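Local coordinates for Non-structural protein 5 (Modoc virus, PDB 2WA2) that binds S-adenosylmethionine in its methyltransferase domain and probably methylates the viral RNA cap at the guanine N7 and ribose 2'-O positions, at residues R169-L174 with S198-E203; L194-C199 with S225-Y230. The protein carries 4 engineered substitutions. All coordinates share one frame; numbering follows the deposited sequence.

Contact 1: residues R169-L174 with S198-E203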
# COMPACT_ATOMS: atom_id res chain seq x y z
N ARG A 169 8.86 7.20 6.64
CA ARG A 169 8.39 5.82 6.71
C ARG A 169 8.17 5.23 5.33
O ARG A 169 8.44 4.05 5.11
CB ARG A 169 7.08 5.73 7.48
CG ARG A 169 7.18 6.24 8.89
CD ARG A 169 5.83 6.28 9.49
NE ARG A 169 5.92 6.70 10.88
CZ ARG A 169 4.88 6.88 11.69
NH1 ARG A 169 3.63 6.67 11.27
NH2 ARG A 169 5.10 7.28 12.93
N THR A 170 7.67 6.05 4.41
CA THR A 170 7.45 5.61 3.03
C THR A 170 8.77 5.22 2.38
O THR A 170 8.86 4.17 1.75
CB THR A 170 6.73 6.70 2.22
OG1 THR A 170 5.45 6.94 2.82
CG2 THR A 170 6.49 6.22 0.75
N LEU A 171 9.77 6.08 2.53
CA LEU A 171 11.11 5.81 2.01
C LEU A 171 11.69 4.52 2.53
O LEU A 171 12.28 3.75 1.78
CB LEU A 171 12.05 6.98 2.28
CG LEU A 171 11.87 8.23 1.43
CD1 LEU A 171 12.98 9.18 1.77
CD2 LEU A 171 11.82 7.93 -0.13
N THR A 172 11.52 4.29 3.84
CA THR A 172 11.97 3.05 4.43
C THR A 172 11.34 1.83 3.80
O THR A 172 12.03 0.87 3.48
CB THR A 172 11.72 3.05 5.97
OG1 THR A 172 12.54 4.07 6.54
CG2 THR A 172 12.10 1.70 6.58
N VAL A 173 10.02 1.85 3.62
CA VAL A 173 9.30 0.75 2.94
C VAL A 173 9.82 0.54 1.51
O VAL A 173 10.12 -0.60 1.12
CB VAL A 173 7.78 1.00 2.93
CG1 VAL A 173 7.04 -0.00 2.04
CG2 VAL A 173 7.23 0.95 4.36
N LEU A 174 9.91 1.61 0.74
CA LEU A 174 10.39 1.50 -0.64
C LEU A 174 11.81 0.90 -0.73
O LEU A 174 12.06 0.05 -1.58
CB LEU A 174 10.32 2.86 -1.34
CG LEU A 174 8.87 3.38 -1.52
CD1 LEU A 174 8.85 4.68 -2.29
CD2 LEU A 174 7.91 2.33 -2.18
N SER A 198 5.78 13.57 -1.62
CA SER A 198 7.05 14.07 -1.15
C SER A 198 8.10 13.92 -2.28
O SER A 198 8.13 12.89 -2.98
CB SER A 198 7.44 13.28 0.10
OG SER A 198 8.84 13.23 0.28
N CYS A 199 8.93 14.94 -2.47
CA CYS A 199 9.92 14.88 -3.53
C CYS A 199 10.84 13.67 -3.43
O CYS A 199 11.07 13.02 -4.44
CB CYS A 199 10.73 16.17 -3.68
SG CYS A 199 11.85 16.03 -5.13
N ASP A 200 11.39 13.38 -2.24
CA ASP A 200 12.27 12.21 -2.10
C ASP A 200 11.57 10.89 -2.46
O ASP A 200 12.17 9.99 -3.07
CB ASP A 200 12.92 12.10 -0.70
CG ASP A 200 11.93 12.19 0.44
OD1 ASP A 200 10.69 12.13 0.22
OD2 ASP A 200 12.41 12.32 1.60
N VAL A 201 10.30 10.80 -2.09
CA VAL A 201 9.53 9.62 -2.40
C VAL A 201 9.31 9.52 -3.90
O VAL A 201 9.43 8.45 -4.47
CB VAL A 201 8.17 9.57 -1.65
CG1 VAL A 201 7.34 8.36 -2.17
CG2 VAL A 201 8.39 9.43 -0.13
N LEU A 202 8.94 10.63 -4.54
CA LEU A 202 8.71 10.62 -5.99
C LEU A 202 9.95 10.14 -6.74
O LEU A 202 9.86 9.26 -7.62
CB LEU A 202 8.26 12.00 -6.50
CG LEU A 202 6.81 12.43 -6.30
CD1 LEU A 202 6.68 13.96 -6.55
CD2 LEU A 202 5.88 11.65 -7.20
N GLU A 203 11.11 10.67 -6.37
CA GLU A 203 12.39 10.23 -6.98
C GLU A 203 12.69 8.75 -6.72
O GLU A 203 13.15 8.03 -7.62
CB GLU A 203 13.53 11.11 -6.55
CG GLU A 203 13.34 12.50 -7.11
CD GLU A 203 14.54 13.40 -6.95
OE1 GLU A 203 15.38 13.16 -6.04
OE2 GLU A 203 14.63 14.37 -7.74
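Val201 meets three side chains of the helix segment 169-174, and the contact between them is apolar. Its two methyls divide the work. CG1 touches CG2 of Thr170 at 3.7 Å and CD1 of Leu174 at 4.0 Å. CG2 lies 3.7 Å from CD2 of Leu171 and also reaches the methyl of Thr170. Val201 holds CG1 anti to its backbone N (chi1 173°), which leaves CG2 beside that N. Thr170 and Leu174 each cross Val201 at about a right angle. CD2 of Leu171 also comes close to the helix backbone, 3.6 Å from CA of Val201.

The second kind of contact is polar against apolar. CD1 of Leu171 lies beside the carboxylate of Asp200, whose exact position is doubtful in the model. Asp200 is exposed and Leu171 partly so. No hydrogen bond joins the two segments. The hydroxyl of Thr170 is hydrogen-bonded to Glu166 O, one turn back in its own helix.

The axes of the two segments come within 9.7 Å and their directions differ by 16°. In this Rossmann-like fold, helix 163-183 links the parallel neighbouring strands 151-154 and 188-193, a beta-alpha-beta crossover, and packs beside helix 199-212. Further on, Leu174 touches Ala204, Leu205 and Met208 of the second helix. Both helices pack on strand 188-193, where Val193 touches Thr170 and Val201.

Contact 2: residues L194-C199 with S225-Y230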
# COMPACT_ATOMS: atom_id res chain seq x y z
N LEU A 194 2.45 5.52 1.37
CA LEU A 194 1.61 6.34 2.26
C LEU A 194 1.63 7.80 1.86
O LEU A 194 0.59 8.45 1.82
CB LEU A 194 2.16 6.23 3.69
CG LEU A 194 1.48 7.14 4.72
CD1 LEU A 194 0.02 6.75 4.86
CD2 LEU A 194 2.27 7.02 6.05
N ASN A 195 2.83 8.33 1.61
CA ASN A 195 2.98 9.72 1.18
C ASN A 195 3.72 9.69 -0.15
O ASN A 195 4.96 9.63 -0.15
CB ASN A 195 3.81 10.51 2.21
CG ASN A 195 4.18 11.93 1.74
OD1 ASN A 195 4.04 12.28 0.57
ND2 ASN A 195 4.65 12.75 2.68
N PRO A 196 2.97 9.73 -1.26
CA PRO A 196 3.57 9.67 -2.59
C PRO A 196 3.93 11.03 -3.18
O PRO A 196 4.51 11.05 -4.26
CB PRO A 196 2.45 9.04 -3.43
CG PRO A 196 1.21 9.62 -2.84
CD PRO A 196 1.49 9.72 -1.34
N TYR A 197 3.59 12.14 -2.51
CA TYR A 197 3.85 13.48 -3.09
C TYR A 197 5.15 14.13 -2.64
O TYR A 197 5.59 15.11 -3.23
CB TYR A 197 2.68 14.44 -2.83
CG TYR A 197 2.30 14.53 -1.38
CD1 TYR A 197 2.95 15.40 -0.51
CD2 TYR A 197 1.27 13.75 -0.89
CE1 TYR A 197 2.59 15.48 0.82
CE2 TYR A 197 0.90 13.81 0.43
CZ TYR A 197 1.57 14.66 1.27
OH TYR A 197 1.20 14.69 2.59
N SER A 198 5.78 13.57 -1.62
CA SER A 198 7.05 14.07 -1.15
C SER A 198 8.10 13.92 -2.28
O SER A 198 8.13 12.89 -2.98
CB SER A 198 7.44 13.28 0.10
OG SER A 198 8.84 13.23 0.28
N CYS A 199 8.93 14.94 -2.47
CA CYS A 199 9.92 14.88 -3.53
C CYS A 199 10.84 13.67 -3.43
O CYS A 199 11.07 13.02 -4.44
CB CYS A 199 10.73 16.17 -3.68
SG CYS A 199 11.85 16.03 -5.13
N SER A 225 -9.04 11.26 3.53
CA SER A 225 -8.11 11.61 4.62
C SER A 225 -6.74 10.93 4.51
O SER A 225 -5.88 11.10 5.39
CB SER A 225 -8.76 11.25 5.96
OG SER A 225 -9.27 9.93 5.84
N THR A 226 -6.53 10.13 3.45
CA THR A 226 -5.20 9.60 3.19
C THR A 226 -4.87 9.81 1.71
O THR A 226 -5.74 9.65 0.88
CB THR A 226 -5.08 8.09 3.53
OG1 THR A 226 -3.80 7.62 3.10
CG2 THR A 226 -6.20 7.24 2.86
N HIS A 227 -3.62 10.17 1.42
CA HIS A 227 -3.13 10.33 0.06
C HIS A 227 -2.48 9.03 -0.41
O HIS A 227 -1.78 9.03 -1.43
CB HIS A 227 -2.12 11.46 0.03
CG HIS A 227 -2.04 12.20 -1.27
ND1 HIS A 227 -1.67 11.60 -2.46
CD2 HIS A 227 -2.22 13.52 -1.55
CE1 HIS A 227 -1.65 12.51 -3.42
NE2 HIS A 227 -1.97 13.68 -2.90
N GLU A 228 -2.73 7.91 0.31
CA GLU A 228 -2.09 6.60 -0.04
C GLU A 228 -2.32 6.24 -1.50
O GLU A 228 -3.42 6.40 -2.05
CB GLU A 228 -2.58 5.43 0.85
CG GLU A 228 -4.05 5.08 0.58
CD GLU A 228 -4.67 4.19 1.64
OE1 GLU A 228 -4.02 3.97 2.67
OE2 GLU A 228 -5.81 3.72 1.43
N MET A 229 -1.26 5.79 -2.14
CA MET A 229 -1.35 5.21 -3.48
C MET A 229 -0.58 3.88 -3.50
O MET A 229 0.14 3.55 -2.54
CB MET A 229 -0.84 6.22 -4.52
CG MET A 229 -1.75 7.45 -4.59
SD MET A 229 -1.10 8.76 -5.64
CE MET A 229 -1.25 8.00 -7.29
N TYR A 230 -0.75 3.10 -4.56
CA TYR A 230 -0.20 1.75 -4.57
C TYR A 230 0.75 1.55 -5.73
O TYR A 230 0.39 1.79 -6.88
CB TYR A 230 -1.29 0.69 -4.55
CG TYR A 230 -1.90 0.61 -3.16
CD1 TYR A 230 -1.38 -0.27 -2.21
CD2 TYR A 230 -2.94 1.46 -2.79
CE1 TYR A 230 -1.91 -0.33 -0.92
CE2 TYR A 230 -3.47 1.42 -1.48
CZ TYR A 230 -2.94 0.51 -0.56
OH TYR A 230 -3.42 0.48 0.74
O HOH W 1 -1.22 10.18 3.01
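Leu194 and His227 are joined through a water rather than by a direct hydrogen bond. The water donates to O of Leu194 at 2.8 Å and accepts from N of His227. The side chains then meet around the His227 imidazole. CD2 of Tyr197 stands over the centre of one face of that ring, 3.6 Å from CD2 of His227. The two ring planes are 57° apart, so the pair is oblique. CB of His227 lies at the edge of the phenol ring, in its plane.

Pro196 is the other neighbour of the imidazole. Its CG lies 3.5 Å from ND1 of His227, and its CD touches O of the same residue. ND1 is buried here with no polar partner in the model, whereas NE2 is hydrogen-bonded to Ser247 OG, and Trp21 of helix 14-27 meets the His227 ring edge-to-face. CG of Pro196 also packs on SD of Met229 at 3.7 Å.

The segments belong to the Rossmann-like fold of FtsJ-type methyltransferases. Residues 194-199 link strand 188-193 to helix 199-212, and residues 225-230 lead into the antiparallel strand 229-232 beside it. Met229 already pairs with Val193 through the backbone.

Each segment also carries a local side-chain to backbone bond. OD1 of Asn195 accepts from N of Ser198 at 3.1 Å in an Asx motif, and sits over the centre of one face of the Tyr197 ring. OG1 of Thr226 accepts from N of Glu228 at 3.0 Å, an ST turn. The Glu228 carboxylate is hydrogen-bonded to Ser222 OG and makes salt bridges to Lys70 and Lys192; its side chain is about 8 Å from the bound S-adenosylmethionine.

How the contacts relate
Both contacts are largely buried, but contact 2 lies nearer the centre of the chain, and contact 1 includes the exposed Asp200 and the partly exposed Leu171. They share Ser198 and Cys199, where the loop of contact 2 runs into helix 199-212 of contact 1. Contact 1 joins two helices that pack on the same strand by methyl packing. Contact 2 joins loop to loop and strand entry, with a bridging water, two rings and a proline. A probable hydrogen bond from Asn195 N to Thr170 OG1, 3.2 Å long, ties the sets together. Nearby, CG1 of Val201 packs on O of Asn195, and CD2 of Leu202 on O of Pro196.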